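Local coordinates for glucose import ATP-binding protein GlcV (Sulfolobus solfataricus, PDB 1OXX) that hydrolyses ATP to power glucose uptake, as the nucleotide-binding subunit of the GlcSTUV ABC transporter, at residues Ala92-Ala104 / Ile130-Ser142. The protein carries 1 engineered substitution. Residues are numbered along the deposited sequence; the frame is centred on the assembly and turned at random.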
loop_
_atom_site.group_PDB
_atom_site.type_symbol
_atom_site.label_atom_id
_atom_site.label_comp_id
_atom_site.label_asym_id
_atom_site.label_seq_id
_atom_site.Cartn_x
_atom_site.Cartn_y
_atom_site.Cartn_z
ATOM N N ALA A 92 17.285 -1.767 -10.574
ATOM C CA ALA A 92 17.206 -0.952 -11.776
ATOM C C ALA A 92 17.573 -1.718 -13.041
ATOM O O ALA A 92 18.044 -2.847 -13.006
ATOM C CB ALA A 92 18.104 0.254 -11.628
ATOM N N LEU A 93 17.332 -1.084 -14.174
ATOM C CA LEU A 93 17.781 -1.660 -15.428
ATOM C C LEU A 93 19.293 -1.459 -15.530
ATOM O O LEU A 93 19.839 -0.522 -14.951
ATOM C CB LEU A 93 17.086 -0.980 -16.610
ATOM C CG LEU A 93 15.564 -1.079 -16.649
ATOM C CD1 LEU A 93 15.011 -0.260 -17.803
ATOM C CD2 LEU A 93 15.156 -2.533 -16.775
ATOM N N TYR A 94 19.992 -2.337 -16.247
ATOM C CA TYR A 94 21.425 -2.180 -16.442
ATOM C C TYR A 94 21.607 -1.074 -17.468
ATOM O O TYR A 94 21.126 -1.189 -18.594
ATOM C CB TYR A 94 22.054 -3.465 -16.970
ATOM C CG TYR A 94 22.265 -4.533 -15.929
ATOM C CD1 TYR A 94 21.345 -5.555 -15.769
ATOM C CD2 TYR A 94 23.387 -4.520 -15.111
ATOM C CE1 TYR A 94 21.539 -6.548 -14.817
ATOM C CE2 TYR A 94 23.590 -5.503 -14.156
ATOM C CZ TYR A 94 22.668 -6.517 -14.018
ATOM O OH TYR A 94 22.869 -7.495 -13.067
ATOM N N PRO A 95 22.282 -0.002 -17.087
ATOM C CA PRO A 95 22.382 1.175 -17.946
ATOM C C PRO A 95 23.115 0.947 -19.260
ATOM O O PRO A 95 22.831 1.676 -20.217
ATOM C CB PRO A 95 23.126 2.185 -17.059
ATOM C CG PRO A 95 23.870 1.322 -16.088
ATOM C CD PRO A 95 22.958 0.200 -15.786
ATOM N N ASN A 96 24.052 0.001 -19.307
ATOM C CA ASN A 96 24.807 -0.251 -20.526
ATOM C C ASN A 96 24.397 -1.516 -21.268
ATOM O O ASN A 96 25.179 -2.095 -22.036
ATOM C CB ASN A 96 26.300 -0.282 -20.258
ATOM C CG ASN A 96 27.093 -0.024 -21.509
ATOM O OD1 ASN A 96 26.607 0.649 -22.431
ATOM N ND2 ASN A 96 28.311 -0.560 -21.572
ATOM N N LEU A 97 23.166 -1.938 -21.033
ATOM C CA LEU A 97 22.561 -3.012 -21.816
ATOM C C LEU A 97 21.348 -2.380 -22.501
ATOM O O LEU A 97 20.661 -1.542 -21.908
ATOM C CB LEU A 97 22.125 -4.193 -20.934
ATOM C CG LEU A 97 23.195 -5.133 -20.353
ATOM C CD1 LEU A 97 22.516 -6.320 -19.680
ATOM C CD2 LEU A 97 24.208 -5.582 -21.401
ATOM N N THR A 98 21.075 -2.760 -23.743
ATOM C CA THR A 98 19.897 -2.239 -24.394
ATOM C C THR A 98 18.662 -2.825 -23.720
ATOM O O THR A 98 18.756 -3.737 -22.889
ATOM C CB THR A 98 19.846 -2.636 -25.863
ATOM O OG1 THR A 98 19.850 -4.075 -25.959
ATOM C CG2 THR A 98 21.070 -2.164 -26.620
ATOM N N ALA A 99 17.489 -2.343 -24.091
ATOM C CA ALA A 99 16.260 -2.908 -23.558
ATOM C C ALA A 99 16.214 -4.414 -23.858
ATOM O O ALA A 99 15.872 -5.212 -22.992
ATOM C CB ALA A 99 15.053 -2.172 -24.126
ATOM N N PHE A 100 16.549 -4.818 -25.082
ATOM C CA PHE A 100 16.563 -6.230 -25.434
ATOM C C PHE A 100 17.482 -6.994 -24.494
ATOM O O PHE A 100 17.127 -8.025 -23.983
ATOM C CB PHE A 100 17.071 -6.443 -26.875
ATOM C CG PHE A 100 17.126 -7.891 -27.298
ATOM C CD1 PHE A 100 16.055 -8.483 -27.904
ATOM C CD2 PHE A 100 18.224 -8.671 -27.013
ATOM C CE1 PHE A 100 16.094 -9.812 -28.276
ATOM C CE2 PHE A 100 18.264 -9.994 -27.383
ATOM C CZ PHE A 100 17.194 -10.563 -28.009
ATOM N N GLU A 101 18.698 -6.497 -24.318
ATOM C CA GLU A 101 19.680 -7.160 -23.497
ATOM C C GLU A 101 19.230 -7.244 -22.047
ATOM O O GLU A 101 19.480 -8.241 -21.346
ATOM C CB GLU A 101 21.012 -6.407 -23.610
ATOM C CG GLU A 101 21.699 -6.561 -24.957
ATOM C CD GLU A 101 23.007 -5.793 -25.064
ATOM O OE1 GLU A 101 23.046 -4.582 -24.767
ATOM O OE2 GLU A 101 24.019 -6.422 -25.472
ATOM N N ASN A 102 18.545 -6.204 -21.574
ATOM C CA ASN A 102 18.029 -6.209 -20.214
ATOM C C ASN A 102 16.966 -7.291 -20.039
ATOM O O ASN A 102 16.935 -7.981 -19.023
ATOM C CB ASN A 102 17.433 -4.848 -19.857
ATOM C CG ASN A 102 18.417 -3.957 -19.154
ATOM O OD1 ASN A 102 18.669 -4.120 -17.949
ATOM N ND2 ASN A 102 18.995 -3.005 -19.888
ATOM N N ILE A 103 16.078 -7.427 -21.017
ATOM C CA ILE A 103 15.006 -8.406 -20.943
ATOM C C ILE A 103 15.535 -9.831 -21.129
ATOM O O ILE A 103 15.032 -10.776 -20.509
ATOM C CB ILE A 103 13.911 -8.069 -21.952
ATOM C CG1 ILE A 103 13.318 -6.684 -21.659
ATOM C CG2 ILE A 103 12.815 -9.137 -21.943
ATOM C CD1 ILE A 103 12.406 -6.145 -22.795
ATOM N N ALA A 104 16.569 -9.986 -21.943
ATOM C CA ALA A 104 17.147 -11.298 -22.205
ATOM C C ALA A 104 18.001 -11.813 -21.061
ATOM O O ALA A 104 18.231 -13.022 -20.936
ATOM C CB ALA A 104 17.985 -11.239 -23.438
ATOM N N ILE A 130 6.676 -2.483 -26.125
ATOM C CA ILE A 130 8.016 -1.880 -26.161
ATOM C C ILE A 130 8.905 -2.547 -27.193
ATOM O O ILE A 130 10.120 -2.374 -27.188
ATOM C CB ILE A 130 8.724 -1.909 -24.784
ATOM C CG1 ILE A 130 8.574 -3.282 -24.129
ATOM C CG2 ILE A 130 8.176 -0.790 -23.910
ATOM C CD1 ILE A 130 9.428 -3.512 -22.909
ATOM N N HIS A 131 8.285 -3.302 -28.093
ATOM C CA HIS A 131 9.035 -3.995 -29.131
ATOM C C HIS A 131 9.830 -3.011 -29.997
ATOM O O HIS A 131 10.937 -3.313 -30.446
ATOM C CB HIS A 131 8.064 -4.827 -29.983
ATOM C CG HIS A 131 8.731 -5.696 -30.989
ATOM N ND1 HIS A 131 8.994 -5.265 -32.265
ATOM C CD2 HIS A 131 9.214 -6.959 -30.908
ATOM C CE1 HIS A 131 9.589 -6.231 -32.940
ATOM N NE2 HIS A 131 9.736 -7.273 -32.138
ATOM N N HIS A 132 9.264 -1.827 -30.203
ATOM C CA HIS A 132 9.853 -0.829 -31.086
ATOM C C HIS A 132 11.001 -0.036 -30.477
ATOM O O HIS A 132 11.643 0.755 -31.171
ATOM C CB HIS A 132 8.787 0.143 -31.589
ATOM C CG HIS A 132 8.035 0.843 -30.498
ATOM N ND1 HIS A 132 7.194 0.180 -29.629
ATOM C CD2 HIS A 132 7.973 2.152 -30.149
ATOM C CE1 HIS A 132 6.653 1.049 -28.790
ATOM N NE2 HIS A 132 7.117 2.253 -29.083
ATOM N N VAL A 133 11.272 -0.239 -29.187
ATOM C CA VAL A 133 12.406 0.440 -28.561
ATOM C C VAL A 133 13.436 -0.553 -27.982
ATOM O O VAL A 133 14.235 -0.208 -27.115
ATOM C CB VAL A 133 11.939 1.432 -27.477
ATOM C CG1 VAL A 133 11.148 2.588 -28.110
ATOM C CG2 VAL A 133 11.085 0.766 -26.437
ATOM N N LEU A 134 13.412 -1.794 -28.447
ATOM C CA LEU A 134 14.339 -2.805 -27.935
ATOM C C LEU A 134 15.804 -2.450 -28.102
ATOM O O LEU A 134 16.624 -2.917 -27.312
ATOM C CB LEU A 134 14.051 -4.179 -28.556
ATOM C CG LEU A 134 12.816 -4.901 -28.023
ATOM C CD1 LEU A 134 12.409 -6.094 -28.886
ATOM C CD2 LEU A 134 13.036 -5.344 -26.589
ATOM N N ASN A 135 16.162 -1.659 -29.115
ATOM C CA ASN A 135 17.557 -1.294 -29.303
ATOM C C ASN A 135 18.024 -0.110 -28.474
ATOM O O ASN A 135 19.209 0.196 -28.449
ATOM C CB ASN A 135 17.826 -1.028 -30.781
ATOM C CG ASN A 135 17.908 -2.297 -31.582
ATOM O OD1 ASN A 135 17.993 -2.265 -32.809
ATOM N ND2 ASN A 135 17.901 -3.430 -30.893
ATOM N N HIS A 136 17.115 0.538 -27.761
ATOM C CA HIS A 136 17.476 1.695 -26.951
ATOM C C HIS A 136 18.125 1.308 -25.623
ATOM O O HIS A 136 17.769 0.298 -25.015
ATOM C CB HIS A 136 16.239 2.517 -26.595
ATOM C CG HIS A 136 15.613 3.235 -27.748
ATOM N ND1 HIS A 136 14.946 4.433 -27.606
ATOM C CD2 HIS A 136 15.518 2.905 -29.058
ATOM C CE1 HIS A 136 14.494 4.825 -28.786
ATOM N NE2 HIS A 136 14.824 3.914 -29.682
ATOM N N PHE A 137 19.059 2.133 -25.168
ATOM C CA PHE A 137 19.561 1.999 -23.805
ATOM C C PHE A 137 18.499 2.615 -22.899
ATOM O O PHE A 137 17.705 3.466 -23.327
ATOM C CB PHE A 137 20.879 2.748 -23.600
ATOM C CG PHE A 137 22.055 2.102 -24.266
ATOM C CD1 PHE A 137 22.694 2.712 -25.313
ATOM C CD2 PHE A 137 22.502 0.859 -23.863
ATOM C CE1 PHE A 137 23.778 2.115 -25.930
ATOM C CE2 PHE A 137 23.573 0.251 -24.479
ATOM C CZ PHE A 137 24.220 0.884 -25.509
ATOM N N PRO A 138 18.449 2.203 -21.646
ATOM C CA PRO A 138 17.450 2.744 -20.721
ATOM C C PRO A 138 17.355 4.277 -20.652
ATOM O O PRO A 138 16.261 4.820 -20.514
ATOM C CB PRO A 138 17.897 2.171 -19.371
ATOM C CG PRO A 138 18.446 0.825 -19.753
ATOM C CD PRO A 138 19.226 1.106 -21.031
ATOM N N ARG A 139 18.480 4.966 -20.749
ATOM C CA ARG A 139 18.477 6.415 -20.649
ATOM C C ARG A 139 17.640 7.059 -21.754
ATOM O O ARG A 139 17.105 8.149 -21.568
ATOM C CB ARG A 139 19.903 6.950 -20.716
ATOM C CG ARG A 139 20.020 8.455 -20.469
ATOM C CD ARG A 139 21.437 8.946 -20.463
ATOM N NE ARG A 139 22.061 8.770 -21.767
ATOM C CZ ARG A 139 23.315 9.105 -22.021
ATOM N NH1 ARG A 139 24.063 9.633 -21.055
ATOM N NH2 ARG A 139 23.823 8.924 -23.233
ATOM N N GLU A 140 17.563 6.391 -22.900
ATOM C CA GLU A 140 16.828 6.927 -24.042
ATOM C C GLU A 140 15.375 6.465 -24.053
ATOM O O GLU A 140 14.642 6.719 -25.017
ATOM C CB GLU A 140 17.519 6.585 -25.363
ATOM C CG GLU A 140 18.753 7.431 -25.648
ATOM C CD GLU A 140 19.909 7.151 -24.713
ATOM O OE1 GLU A 140 20.321 8.072 -23.971
ATOM O OE2 GLU A 140 20.432 6.025 -24.729
ATOM N N LEU A 141 14.971 5.777 -23.004
ATOM C CA LEU A 141 13.572 5.381 -22.866
ATOM C C LEU A 141 12.815 6.375 -21.992
ATOM O O LEU A 141 13.392 6.993 -21.096
ATOM C CB LEU A 141 13.473 4.013 -22.202
ATOM C CG LEU A 141 14.069 2.819 -22.929
ATOM C CD1 LEU A 141 13.928 1.565 -22.099
ATOM C CD2 LEU A 141 13.434 2.646 -24.289
ATOM N N SER A 142 11.515 6.517 -22.235
ATOM C CA SER A 142 10.673 7.316 -21.356
ATOM C C SER A 142 10.495 6.572 -20.034
ATOM O O SER A 142 10.799 5.388 -19.940
ATOM C CB SER A 142 9.293 7.509 -21.978
ATOM O OG SER A 142 8.584 6.282 -22.016
HETATM O O HOH W 1 21.279 3.905 -20.103
#
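Ala-99 and Phe-100, in the first turn of helix 99-104, donate their backbone N-H groups to carbonyls of the loop between helices 114-127 and 143-155, joining two parts of the helical subdomain of the ABC-ATPase; the loop runs into the signature motif, whose first residues are Leu-141 and Ser-142. The bond from Ala-99 N to His-136 O (2.8 Å) meets the carbonyl nearly end-on, whereas Phe-100 N reaches Leu-134 O (2.9 Å) in the carbonyl plane, on a lone pair. The helix start is secured by a capping box: Glu-101 N donates to Thr-98 OG1, and Thr-98 N returns a bond to the anti lone pair of Glu-101 OE1. With OG1 set between the backbone N and the carbonyl carbon (chi1 59°), Thr-98 turns CG2 to Asn-135 O, 3.5 Å away. Leu-134 lies across the helix, its CD2 against Phe-100 CA and Ile-103 CD1, while its CD1 sits at the edge of the Phe-100 ring; Ile-103 CD1 also meets Ile-130 CD1, and Val-121 of helix 114-127 touches both Phe-100 and Ile-103. At the other end, Pro-138 packs its CG against both Tyr-94 O and Leu-93 CB. The amide of buried Asn-102 bridges the preceding turn: OD1 takes the N-H of Tyr-94 on an in-plane lone pair, and ND2 gives an almost straight bond (177°) to Tyr-94 O and a second to Thr-98 O from above its carbonyl plane. A leucine in place of Asn-102 would probably leave Tyr-94 N without its acceptor and free the Tyr-94 to Leu-97 turn to shift against Pro-138. The Phe-137 ring runs alongside the Asn-96 amide, their planes 30° apart, with Asn-96 OD1 3.7 Å from Phe-137 CE2. Nearby, one water donates to Pro-95 O (2.7 Å) and accepts from Arg-139 N.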